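Local structure of probable branched-chain amino acid ABC transporter, amino acid binding protein (Thermus thermophilus, 3LKB) at residues 21-26 with 284-289; 201-206 with 226-231; 290-295 with 332-337; 355-360 with 368-373. The protein probably captures branched-chain amino acids such as valine as the soluble binding component of an ABC transporter and hands them on for uptake. The protein carries 2 engineered substitutions. One frame throughout, in Å; residues are numbered along the deposited sequence.

Contact 1 (21-26 with 284-289). With IPA (isopropyl alcohol), chain D.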
loop_
_atom_site.group_PDB
_atom_site.type_symbol
_atom_site.label_atom_id
_atom_site.label_comp_id
_atom_site.label_asym_id
_atom_site.label_seq_id
_atom_site.Cartn_x
_atom_site.Cartn_y
_atom_site.Cartn_z
ATOM N N SER A 21 2.994 -3.094 -5.526
ATOM C CA SER A 21 3.197 -2.185 -4.404
ATOM C C SER A 21 3.986 -2.774 -3.207
ATOM O O SER A 21 4.532 -2.047 -2.389
ATOM C CB SER A 21 1.877 -1.516 -4.017
ATOM O OG SER A 21 0.957 -2.455 -3.515
ATOM N N ASP A 22 4.147 -4.082 -3.144
ATOM C CA ASP A 22 5.080 -4.658 -2.147
ATOM C C ASP A 22 6.455 -3.960 -2.240
ATOM O O ASP A 22 7.185 -3.850 -1.270
ATOM C CB ASP A 22 5.287 -6.191 -2.369
ATOM C CG ASP A 22 4.019 -7.063 -2.033
ATOM O OD1 ASP A 22 3.285 -6.747 -1.035
ATOM O OD2 ASP A 22 3.774 -8.083 -2.779
ATOM N N ALA A 23 6.834 -3.560 -3.442
ATOM C CA ALA A 23 8.146 -3.000 -3.673
ATOM C C ALA A 23 8.022 -1.482 -3.832
ATOM O O ALA A 23 8.816 -0.720 -3.299
ATOM C CB ALA A 23 8.803 -3.661 -4.927
ATOM N N GLY A 24 6.992 -1.029 -4.527
ATOM C CA GLY A 24 6.874 0.386 -4.740
ATOM C C GLY A 24 6.636 1.219 -3.479
ATOM O O GLY A 24 7.050 2.386 -3.433
ATOM N N ALA A 25 5.951 0.647 -2.482
ATOM C CA ALA A 25 5.690 1.386 -1.248
ATOM C C ALA A 25 6.999 1.767 -0.489
ATOM O O ALA A 25 7.303 2.954 -0.315
ATOM C CB ALA A 25 4.689 0.633 -0.349
ATOM N N PRO A 26 7.805 0.759 -0.118
ATOM C CA PRO A 26 9.071 1.038 0.545
ATOM C C PRO A 26 10.052 1.840 -0.343
ATOM O O PRO A 26 10.741 2.760 0.148
ATOM C CB PRO A 26 9.581 -0.358 0.918
ATOM C CG PRO A 26 8.879 -1.318 -0.005
ATOM C CD PRO A 26 7.517 -0.695 -0.153
ATOM N N SER A 284 13.440 -3.364 4.462
ATOM C CA SER A 284 13.168 -3.850 3.143
ATOM C C SER A 284 14.341 -3.573 2.224
ATOM O O SER A 284 14.930 -2.501 2.278
ATOM C CB SER A 284 11.935 -3.163 2.606
ATOM O OG SER A 284 11.526 -3.773 1.401
ATOM N N VAL A 285 14.682 -4.527 1.373
ATOM C CA VAL A 285 15.696 -4.288 0.369
ATOM C C VAL A 285 15.221 -3.216 -0.611
ATOM O O VAL A 285 16.030 -2.521 -1.206
ATOM C CB VAL A 285 16.091 -5.570 -0.374
ATOM C CG1 VAL A 285 15.024 -5.952 -1.446
ATOM C CG2 VAL A 285 17.522 -5.438 -0.990
ATOM N N ASN A 286 13.907 -3.019 -0.719
ATOM C CA ASN A 286 13.394 -1.950 -1.608
ATOM C C ASN A 286 13.463 -0.508 -1.076
ATOM O O ASN A 286 13.591 0.464 -1.827
ATOM C CB ASN A 286 12.071 -2.385 -2.215
ATOM C CG ASN A 286 12.279 -3.607 -3.100
ATOM O OD1 ASN A 286 13.167 -3.596 -3.964
ATOM N ND2 ASN A 286 11.569 -4.676 -2.839
ATOM N N TYR A 287 13.451 -0.388 0.236
ATOM C CA TYR A 287 13.825 0.848 0.891
ATOM C C TYR A 287 15.296 1.123 0.599
ATOM O O TYR A 287 15.656 2.210 0.224
ATOM C CB TYR A 287 13.524 0.704 2.386
ATOM C CG TYR A 287 13.548 1.978 3.168
ATOM C CD1 TYR A 287 12.559 2.920 2.987
ATOM C CD2 TYR A 287 14.590 2.253 4.065
ATOM C CE1 TYR A 287 12.560 4.094 3.678
ATOM C CE2 TYR A 287 14.617 3.465 4.795
ATOM C CZ TYR A 287 13.586 4.382 4.574
ATOM O OH TYR A 287 13.527 5.577 5.235
ATOM N N THR A 288 16.150 0.116 0.651
ATOM C CA THR A 288 17.542 0.286 0.199
ATOM C C THR A 288 17.611 0.718 -1.280
ATOM O O THR A 288 18.379 1.603 -1.644
ATOM C CB THR A 288 18.361 -1.028 0.358
ATOM O OG1 THR A 288 18.032 -1.651 1.596
ATOM C CG2 THR A 288 19.874 -0.768 0.313
ATOM N N ASN A 289 16.796 0.074 -2.117
ATOM C CA ASN A 289 16.728 0.301 -3.564
ATOM C C ASN A 289 16.327 1.738 -3.916
ATOM O O ASN A 289 17.014 2.413 -4.675
ATOM C CB ASN A 289 15.733 -0.719 -4.120
ATOM C CG ASN A 289 15.737 -0.818 -5.629
ATOM O OD1 ASN A 289 16.506 -0.135 -6.331
ATOM N ND2 ASN A 289 14.843 -1.677 -6.157
HETATM C C1 IPA D . 0.735 -6.894 -6.203
HETATM C C2 IPA D . 1.193 -6.156 -4.948
HETATM C C3 IPA D . 0.291 -6.382 -3.727
HETATM O O2 IPA D . 2.541 -6.466 -4.676
#

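Contact 2 (201-206 with 226-231)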
loop_
_atom_site.group_PDB
_atom_site.type_symbol
_atom_site.label_atom_id
_atom_site.label_comp_id
_atom_site.label_asym_id
_atom_site.label_seq_id
_atom_site.Cartn_x
_atom_site.Cartn_y
_atom_site.Cartn_z
ATOM N N TYR A 201 13.323 -27.001 -10.754
ATOM C CA TYR A 201 13.752 -25.693 -10.345
ATOM C C TYR A 201 12.732 -24.756 -10.898
ATOM O O TYR A 201 12.431 -24.798 -12.083
ATOM C CB TYR A 201 15.095 -25.353 -10.963
ATOM C CG TYR A 201 16.226 -26.157 -10.396
ATOM C CD1 TYR A 201 17.025 -25.638 -9.378
ATOM C CD2 TYR A 201 16.513 -27.436 -10.883
ATOM C CE1 TYR A 201 18.070 -26.379 -8.849
ATOM C CE2 TYR A 201 17.581 -28.193 -10.367
ATOM C CZ TYR A 201 18.351 -27.659 -9.356
ATOM O OH TYR A 201 19.392 -28.388 -8.830
ATOM N N VAL A 202 12.201 -23.912 -10.048
ATOM C CA VAL A 202 11.348 -22.849 -10.518
ATOM C C VAL A 202 12.034 -21.498 -10.311
ATOM O O VAL A 202 12.423 -21.149 -9.192
ATOM C CB VAL A 202 10.005 -22.838 -9.761
ATOM C CG1 VAL A 202 9.081 -21.850 -10.368
ATOM C CG2 VAL A 202 9.411 -24.166 -9.796
ATOM N N VAL A 203 12.180 -20.747 -11.391
ATOM C CA VAL A 203 12.756 -19.419 -11.290
ATOM C C VAL A 203 11.644 -18.403 -11.368
ATOM O O VAL A 203 10.851 -18.447 -12.298
ATOM C CB VAL A 203 13.733 -19.167 -12.429
ATOM C CG1 VAL A 203 14.179 -17.699 -12.451
ATOM C CG2 VAL A 203 14.903 -20.102 -12.281
ATOM N N HIS A 204 11.609 -17.477 -10.409
ATOM C CA HIS A 204 10.549 -16.443 -10.366
ATOM C C HIS A 204 11.006 -15.057 -10.794
ATOM O O HIS A 204 12.059 -14.587 -10.389
ATOM C CB HIS A 204 10.042 -16.307 -8.937
ATOM C CG HIS A 204 9.223 -17.467 -8.461
ATOM N ND1 HIS A 204 9.784 -18.616 -7.928
ATOM C CD2 HIS A 204 7.881 -17.658 -8.434
ATOM C CE1 HIS A 204 8.825 -19.444 -7.557
ATOM N NE2 HIS A 204 7.663 -18.888 -7.854
ATOM N N GLN A 205 10.178 -14.370 -11.569
ATOM C CA GLN A 205 10.347 -12.935 -11.788
ATOM C C GLN A 205 9.071 -12.247 -11.367
ATOM O O GLN A 205 8.090 -12.177 -12.107
ATOM C CB GLN A 205 10.634 -12.650 -13.261
ATOM C CG GLN A 205 10.471 -11.192 -13.686
ATOM C CD GLN A 205 11.591 -10.226 -13.177
ATOM O OE1 GLN A 205 12.323 -10.522 -12.233
ATOM N NE2 GLN A 205 11.686 -9.052 -13.802
ATOM N N ASN A 206 9.077 -11.669 -10.187
ATOM C CA ASN A 206 7.836 -11.172 -9.639
ATOM C C ASN A 206 8.126 -10.257 -8.466
ATOM O O ASN A 206 9.302 -10.036 -8.144
ATOM C CB ASN A 206 7.055 -12.396 -9.172
ATOM C CG ASN A 206 5.572 -12.293 -9.455
ATOM O OD1 ASN A 206 5.007 -11.203 -9.398
ATOM N ND2 ASN A 206 4.936 -13.427 -9.774
ATOM N N ARG A 226 13.148 -26.778 -6.254
ATOM C CA ARG A 226 13.815 -25.621 -5.710
ATOM C C ARG A 226 13.298 -24.319 -6.361
ATOM O O ARG A 226 13.094 -24.261 -7.585
ATOM C CB ARG A 226 15.312 -25.799 -5.912
ATOM C CG ARG A 226 16.115 -24.547 -5.746
ATOM C CD ARG A 226 16.442 -24.272 -4.272
ATOM N NE ARG A 226 17.100 -25.434 -3.705
ATOM C CZ ARG A 226 18.035 -25.393 -2.759
ATOM N NH1 ARG A 226 18.469 -24.243 -2.216
ATOM N NH2 ARG A 226 18.531 -26.545 -2.339
ATOM N N HIS A 227 13.087 -23.285 -5.535
ATOM C CA HIS A 227 12.735 -21.949 -6.016
ATOM C C HIS A 227 13.851 -20.893 -5.927
ATOM O O HIS A 227 14.590 -20.787 -4.938
ATOM C CB HIS A 227 11.451 -21.440 -5.358
ATOM C CG HIS A 227 10.280 -22.362 -5.512
ATOM N ND1 HIS A 227 10.235 -23.606 -4.921
ATOM C CD2 HIS A 227 9.099 -22.207 -6.157
ATOM C CE1 HIS A 227 9.079 -24.187 -5.206
ATOM N NE2 HIS A 227 8.379 -23.363 -5.970
ATOM N N LEU A 228 13.947 -20.105 -6.994
ATOM C CA LEU A 228 14.932 -19.046 -7.137
ATOM C C LEU A 228 14.226 -17.820 -7.691
ATOM O O LEU A 228 13.105 -17.914 -8.190
ATOM C CB LEU A 228 16.088 -19.482 -8.071
ATOM C CG LEU A 228 16.608 -20.940 -7.898
ATOM C CD1 LEU A 228 15.671 -21.996 -8.527
ATOM C CD2 LEU A 228 18.022 -21.057 -8.509
ATOM N N GLY A 229 14.861 -16.664 -7.637
ATOM C CA GLY A 229 14.185 -15.454 -8.057
ATOM C C GLY A 229 15.070 -14.251 -8.171
ATOM O O GLY A 229 16.111 -14.164 -7.539
ATOM N N ALA A 230 14.643 -13.326 -9.014
ATOM C CA ALA A 230 15.366 -12.145 -9.313
ATOM C C ALA A 230 15.048 -11.060 -8.286
ATOM O O ALA A 230 14.320 -11.273 -7.328
ATOM C CB ALA A 230 14.977 -11.710 -10.652
ATOM N N HIS A 231 15.566 -9.873 -8.516
ATOM C CA HIS A 231 15.644 -8.876 -7.473
ATOM C C HIS A 231 14.380 -8.649 -6.587
ATOM O O HIS A 231 14.470 -8.755 -5.346
ATOM C CB HIS A 231 16.109 -7.515 -7.985
ATOM C CG HIS A 231 16.102 -6.532 -6.878
ATOM N ND1 HIS A 231 15.022 -5.703 -6.627
ATOM C CD2 HIS A 231 16.940 -6.399 -5.824
ATOM C CE1 HIS A 231 15.234 -5.053 -5.494
ATOM N NE2 HIS A 231 16.393 -5.450 -4.992
#

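Contact 3 (290-295 with 332-337). Engineered in segment 290-295: Ala293 (natural residue Val), Ala295 (natural residue Ser).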
loop_
_atom_site.group_PDB
_atom_site.type_symbol
_atom_site.label_atom_id
_atom_site.label_comp_id
_atom_site.label_asym_id
_atom_site.label_seq_id
_atom_site.Cartn_x
_atom_site.Cartn_y
_atom_site.Cartn_z
ATOM N N GLY A 290 15.237 2.222 -3.333
ATOM C CA GLY A 290 14.858 3.643 -3.463
ATOM C C GLY A 290 15.891 4.632 -2.946
ATOM O O GLY A 290 16.086 5.710 -3.513
ATOM N N MET A 291 16.562 4.267 -1.871
ATOM C CA MET A 291 17.527 5.176 -1.274
ATOM C C MET A 291 18.731 5.290 -2.225
ATOM O O MET A 291 19.305 6.376 -2.415
ATOM C CB MET A 291 17.935 4.712 0.138
ATOM C CG MET A 291 18.693 5.781 0.899
ATOM S SD MET A 291 18.804 5.516 2.692
ATOM C CE MET A 291 17.057 5.801 2.940
ATOM N N LEU A 292 19.110 4.182 -2.849
ATOM C CA LEU A 292 20.213 4.276 -3.806
ATOM C C LEU A 292 19.802 5.197 -4.987
ATOM O O LEU A 292 20.551 6.078 -5.363
ATOM C CB LEU A 292 20.655 2.870 -4.277
ATOM C CG LEU A 292 21.635 2.829 -5.449
ATOM C CD1 LEU A 292 22.972 3.450 -4.998
ATOM C CD2 LEU A 292 21.849 1.408 -6.075
ATOM N N ALA A 293 18.607 5.024 -5.538
ATOM C CA ALA A 293 18.174 5.827 -6.659
ATOM C C ALA A 293 18.151 7.305 -6.262
ATOM O O ALA A 293 18.672 8.139 -7.011
ATOM C CB ALA A 293 16.814 5.406 -7.108
ATOM N N ALA A 294 17.532 7.647 -5.124
ATOM C CA ALA A 294 17.502 9.047 -4.704
ATOM C C ALA A 294 18.926 9.559 -4.414
ATOM O O ALA A 294 19.267 10.702 -4.754
ATOM C CB ALA A 294 16.655 9.209 -3.474
ATOM N N ALA A 295 19.741 8.718 -3.775
ATOM C CA ALA A 295 21.143 9.076 -3.498
ATOM C C ALA A 295 21.929 9.367 -4.775
ATOM O O ALA A 295 22.679 10.335 -4.819
ATOM C CB ALA A 295 21.840 7.981 -2.681
ATOM N N GLY A 332 27.718 2.741 -0.464
ATOM C CA GLY A 332 27.597 1.502 0.308
ATOM C C GLY A 332 26.200 0.892 0.271
ATOM O O GLY A 332 25.787 0.269 1.208
ATOM N N PHE A 333 25.451 1.064 -0.816
ATOM C CA PHE A 333 24.134 0.395 -0.897
ATOM C C PHE A 333 24.165 -0.925 -1.643
ATOM O O PHE A 333 23.432 -1.872 -1.285
ATOM C CB PHE A 333 23.065 1.292 -1.510
ATOM C CG PHE A 333 22.687 2.421 -0.644
ATOM C CD1 PHE A 333 22.145 2.187 0.610
ATOM C CD2 PHE A 333 22.856 3.714 -1.066
ATOM C CE1 PHE A 333 21.743 3.239 1.413
ATOM C CE2 PHE A 333 22.474 4.782 -0.268
ATOM C CZ PHE A 333 21.933 4.553 0.972
ATOM N N ALA A 334 25.022 -0.994 -2.652
ATOM C CA ALA A 334 25.119 -2.160 -3.497
ATOM C C ALA A 334 26.526 -2.668 -3.440
ATOM O O ALA A 334 27.441 -1.901 -3.124
ATOM C CB ALA A 334 24.745 -1.805 -4.965
ATOM N N VAL A 335 26.694 -3.935 -3.792
ATOM C CA VAL A 335 27.971 -4.610 -3.773
ATOM C C VAL A 335 28.884 -4.106 -4.907
ATOM O O VAL A 335 28.426 -3.433 -5.810
ATOM C CB VAL A 335 27.766 -6.140 -3.900
ATOM C CG1 VAL A 335 26.952 -6.652 -2.779
ATOM C CG2 VAL A 335 27.112 -6.520 -5.237
ATOM N N SER A 336 30.174 -4.391 -4.833
ATOM C CA SER A 336 31.086 -4.108 -5.932
ATOM C C SER A 336 31.976 -5.334 -6.217
ATOM O O SER A 336 32.235 -6.158 -5.307
ATOM C CB SER A 336 31.896 -2.841 -5.645
ATOM O OG SER A 336 32.499 -2.911 -4.376
ATOM N N THR A 337 32.379 -5.547 -7.465
ATOM C CA THR A 337 33.324 -6.666 -7.704
ATOM C C THR A 337 34.694 -6.355 -7.064
ATOM O O THR A 337 34.958 -5.208 -6.696
ATOM C CB THR A 337 33.452 -6.995 -9.157
ATOM O OG1 THR A 337 33.910 -5.827 -9.848
ATOM C CG2 THR A 337 32.068 -7.405 -9.715
#

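Contact 4 (355-360 with 368-373)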
loop_
_atom_site.group_PDB
_atom_site.type_symbol
_atom_site.label_atom_id
_atom_site.label_comp_id
_atom_site.label_asym_id
_atom_site.label_seq_id
_atom_site.Cartn_x
_atom_site.Cartn_y
_atom_site.Cartn_z
ATOM N N GLY A 355 27.869 -5.649 -10.428
ATOM C CA GLY A 355 27.918 -6.923 -9.711
ATOM C C GLY A 355 26.627 -7.279 -8.982
ATOM O O GLY A 355 25.792 -6.404 -8.632
ATOM N N LEU A 356 26.452 -8.582 -8.771
ATOM C CA LEU A 356 25.322 -9.114 -8.031
ATOM C C LEU A 356 25.843 -10.332 -7.286
ATOM O O LEU A 356 26.983 -10.756 -7.535
ATOM C CB LEU A 356 24.129 -9.455 -8.954
ATOM C CG LEU A 356 24.375 -10.319 -10.198
ATOM C CD1 LEU A 356 24.792 -11.690 -9.836
ATOM C CD2 LEU A 356 23.124 -10.394 -11.022
ATOM N N ARG A 357 25.047 -10.847 -6.354
ATOM C CA ARG A 357 25.340 -12.119 -5.723
ATOM C C ARG A 357 24.074 -12.966 -5.718
ATOM O O ARG A 357 22.970 -12.467 -5.989
ATOM C CB ARG A 357 25.785 -11.925 -4.245
ATOM C CG ARG A 357 26.894 -10.902 -3.966
ATOM C CD ARG A 357 27.122 -10.778 -2.488
ATOM N NE ARG A 357 26.127 -9.924 -1.839
ATOM C CZ ARG A 357 26.115 -9.616 -0.538
ATOM N NH1 ARG A 357 27.070 -10.106 0.265
ATOM N NH2 ARG A 357 25.142 -8.830 -0.040
ATOM N N ILE A 358 24.243 -14.257 -5.457
ATOM C CA ILE A 358 23.131 -15.107 -5.111
ATOM C C ILE A 358 23.129 -15.278 -3.589
ATOM O O ILE A 358 24.168 -15.561 -2.965
ATOM C CB ILE A 358 23.246 -16.488 -5.800
ATOM C CG1 ILE A 358 23.518 -16.366 -7.318
ATOM C CG2 ILE A 358 22.093 -17.442 -5.459
ATOM C CD1 ILE A 358 22.571 -15.612 -8.049
ATOM N N LEU A 359 21.964 -15.080 -2.980
ATOM C CA LEU A 359 21.820 -15.294 -1.538
ATOM C C LEU A 359 20.820 -16.427 -1.313
ATOM O O LEU A 359 19.946 -16.651 -2.157
ATOM C CB LEU A 359 21.395 -14.011 -0.810
ATOM C CG LEU A 359 22.321 -12.804 -1.144
ATOM C CD1 LEU A 359 21.900 -11.926 -2.299
ATOM C CD2 LEU A 359 22.616 -11.917 0.024
ATOM N N GLU A 360 20.969 -17.154 -0.200
ATOM C CA GLU A 360 20.079 -18.227 0.140
ATOM C C GLU A 360 19.386 -17.887 1.443
ATOM O O GLU A 360 20.050 -17.451 2.398
ATOM C CB GLU A 360 20.854 -19.536 0.311
ATOM C CG GLU A 360 19.907 -20.697 0.717
ATOM C CD GLU A 360 20.560 -22.059 0.854
ATOM O OE1 GLU A 360 21.797 -22.212 0.729
ATOM O OE2 GLU A 360 19.817 -23.011 1.118
ATOM N N PRO A 368 24.540 -14.589 1.943
ATOM C CA PRO A 368 25.257 -14.706 0.654
ATOM C C PRO A 368 25.948 -16.045 0.496
ATOM O O PRO A 368 26.723 -16.452 1.363
ATOM C CB PRO A 368 26.322 -13.592 0.713
ATOM C CG PRO A 368 26.379 -13.170 2.170
ATOM C CD PRO A 368 24.977 -13.412 2.726
ATOM N N VAL A 369 25.654 -16.733 -0.594
ATOM C CA VAL A 369 26.378 -17.934 -0.934
ATOM C C VAL A 369 27.296 -17.689 -2.153
ATOM O O VAL A 369 27.758 -18.646 -2.764
ATOM C CB VAL A 369 25.426 -19.127 -1.194
ATOM C CG1 VAL A 369 24.710 -19.529 0.067
ATOM C CG2 VAL A 369 24.420 -18.816 -2.312
ATOM N N THR A 370 27.520 -16.421 -2.528
ATOM C CA THR A 370 28.583 -16.081 -3.506
ATOM C C THR A 370 29.312 -14.762 -3.146
ATOM O O THR A 370 28.900 -14.016 -2.242
ATOM C CB THR A 370 28.114 -16.028 -5.028
ATOM O OG1 THR A 370 27.167 -14.983 -5.222
ATOM C CG2 THR A 370 27.522 -17.303 -5.518
ATOM N N GLU A 371 30.428 -14.533 -3.824
ATOM C CA GLU A 371 31.076 -13.239 -3.911
ATOM C C GLU A 371 30.397 -12.419 -5.031
ATOM O O GLU A 371 29.699 -12.989 -5.878
ATOM C CB GLU A 371 32.533 -13.496 -4.242
ATOM C CG GLU A 371 33.483 -13.318 -3.078
ATOM C CD GLU A 371 34.100 -11.893 -3.097
ATOM O OE1 GLU A 371 34.023 -11.197 -4.172
ATOM O OE2 GLU A 371 34.651 -11.461 -2.048
ATOM N N PRO A 372 30.549 -11.066 -5.018
ATOM C CA PRO A 372 29.954 -10.300 -6.127
ATOM C C PRO A 372 30.530 -10.781 -7.449
ATOM O O PRO A 372 31.729 -11.033 -7.490
ATOM C CB PRO A 372 30.412 -8.888 -5.839
ATOM C CG PRO A 372 30.512 -8.855 -4.282
ATOM C CD PRO A 372 31.083 -10.186 -3.960
ATOM N N PHE A 373 29.703 -10.938 -8.487
ATOM C CA PHE A 373 30.164 -11.325 -9.801
ATOM C C PHE A 373 29.283 -10.733 -10.936
ATOM O O PHE A 373 28.144 -10.322 -10.690
ATOM C CB PHE A 373 30.305 -12.868 -9.901
ATOM C CG PHE A 373 28.972 -13.632 -9.939
ATOM C CD1 PHE A 373 28.472 -14.102 -11.154
ATOM C CD2 PHE A 373 28.242 -13.898 -8.752
ATOM C CE1 PHE A 373 27.240 -14.803 -11.224
ATOM C CE2 PHE A 373 26.987 -14.578 -8.782
ATOM C CZ PHE A 373 26.486 -15.029 -10.033
HETATM O O HOH W 1 29.439 -11.823 -0.070
#

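Contact 1 (21-26 with 284-289)
Pro26 meets the 284-289 segment chiefly through its ring. Its CG lies 3.9 Å from Ser284 OG and 4.0 Å from Asn286 CB, the proline and asparagine side chains running side by side in the same direction. Ala23 CB packs against the amide of Asn286, 3.6 Å from ND2. Tyr287 turns the rim of its ring to the proline, with Pro26 O near the ring plane and 3.4 Å from Tyr287 CD1.

The polar bonds lie around this packing. Ser284 OG, anti to its backbone N, N-caps helix 285-308 by accepting from Asn286 N, and also bonds Asp237, while Tyr287 OH reaches Asp33. At the far end of 21-26, Asp22 OD2 accepts from isopropanol O2 at 2.8 Å, and Asp22 N donates to the same oxygen, so the solvent molecule is gripped twice; OD2 also bonds Gly209 N. An alanine in place of Asp22 would probably leave Gly209 N without this acceptor and the alcohol held by one bond.

The axes of helical segments 21-26 and 285-289 approach to 8.1 Å at a crossing angle of -52°. Ala23 and Asn286 both touch Tyr232, a residue of the valine pocket, and the side chain of Ala23 lies about 6 Å from the ligand, which places this buried helix pair beside the binding site of a periplasmic binding protein.

Contact 2 (201-206 with 226-231)
Val202 bonds two residues across the gap: its N donates to Arg226 O at 2.6 Å, and its O accepts from Leu228 N. His204 N then gives to Leu228 O at 2.7 Å, and Ala230 N to His204 O. Val202 and His204 thus each bond the residues before and after their partners, His227 and Gly229, as in parallel pairing. His204 CG is anti to its carbonyl carbon (chi1 -71°), beside the backbone N, and from there ND1 adds a weak bond to Leu228 O, which lies at the edge of the imidazole.

Side chains divide between the two faces. On one, Leu228 CD1 sits at the edge of the Tyr201 ring, 4.0 Å from Tyr201 CD1, and Arg226 CB approaches that ring obliquely. On the other, Val202 CG2 lies over a face of the His227 ring, 4.0 Å from His227 NE2. Near the strand ends, Gln205 OE1 comes 3.3 Å from Ala230 CB.

Farther out, Glu140 bonds the Tyr201 hydroxyl and Phe155 O holds Gln205 NE2. Helix 208-220, the crossover of this beta-alpha-beta unit, covers the histidine face, and helix 126-140 the tyrosine face. The chemistry implies a join specified by backbone bonds and sealed by apolar contact, although His227 NE2 is buried without a modelled partner.

Contact 3 (290-295 with 332-337)
Phe333 has CG anti to its carbonyl carbon (chi1 -69°), which sets CG toward helix 285-308 from the 332-337 loop that follows helix 313-321, and Met291 has CG anti to its backbone N (chi1 -167°), which puts CG beside the phenylalanine ring. The two side chains cross at about a right angle. Met291 CG comes 3.5 Å from Phe333 CZ, and the sulfur makes a Met-aromatic contact, Met291 SD lying 4.8 Å from the Phe333 ring centroid and 64° off its normal, an oblique approach.

Leu292 slides past the phenylalanine in the opposite direction. Its CD1 is 3.9 Å from Phe333 CD2, while its backbone N stands 4.1 Å above one ring face, displaced toward the rim. A turn farther along the helix, CB of the engineered Ala295 reaches Phe333 CE2 at 4.1 Å. Leu292 CD2 also touches Ala334 CB, more distantly at 4.5 Å.

Glu342 accepts from the backbone N of Gly332, Phe333 and Ala334, and Phe333 also shares a backbone bond with Tyr256. Tyr34 of helix 21-41 packs on Met291 and Ala295.

Between helix 285-308 and the loop, then, the join is carried by dispersion and sulfur-aromatic contact centred on one ring, whereas the polar bonds that hold the loop include those from Glu342 and Tyr256.

Contact 4 (355-360 with 368-373)
Leu356 and Phe373 form a single antiparallel hydrogen-bonded bridge: Leu356 N donates to Phe373 O, and Phe373 N returns a bond of 2.9 Å to Leu356 O. Farther along, Leu359 faces Pro368 as a non-hydrogen-bonded pair with CA atoms 4.1 Å apart, and the register has shifted by two residues. Within that shift Val369 N bonds Ile358 O, while a side chain takes the place of a backbone acceptor: Thr370 OG1 accepts from Ile358 N at 3.0 Å, the N-H pointing at it at 163°. The hydroxyl lies between its own backbone N and carbonyl carbon (chi1 64°), which turns OG1 to the strand.

Leu356 CD1 rides over one face of the Phe373 ring, 4.0 Å from the centroid and 21° off the normal, a CH-pi contact; Ile358 CG1 meets the same ring at its edge. Arg357 runs beside Pro368, its NH1 3.6 Å from Pro368 CB. NH1 also donates to a water that bonds Thr370 O, and NH2 makes a salt bridge with Glu260. An alanine in place of Arg357 would probably leave Glu260 without this salt bridge and cut the water link to Thr370 O.

Strands 357-362 and 365-368 form a beta hairpin, and segment 368-373 runs on from its second strand, the outermost on this side of the mixed seven-stranded sheet within the chain, toward helix 376-383.

Contacts 1, 2 and 3 are buried, whereas contact 4 is partly exposed. Contacts 1 and 3 share helix 285-308 and touch through Thr288 and Phe333; both join their segments by side-chain packing. Contacts 2 and 4 belong to one sheet and rely on backbone bonds, parallel and regular within the sheet in contact 2, antiparallel and interrupted at its margin in contact 4, where a threonine hydroxyl and a water take part. A long, weak ion pair from Arg226 to Glu360 links these two. Val335 of contact 3 packs on Arg357, Gly355 and Pro372 of contact 4. Side chains of contacts 1 and 2 (Ala23, Gln205) lie about 6 Å from the bound valine, that of Leu292 in contact 3 about 13 Å.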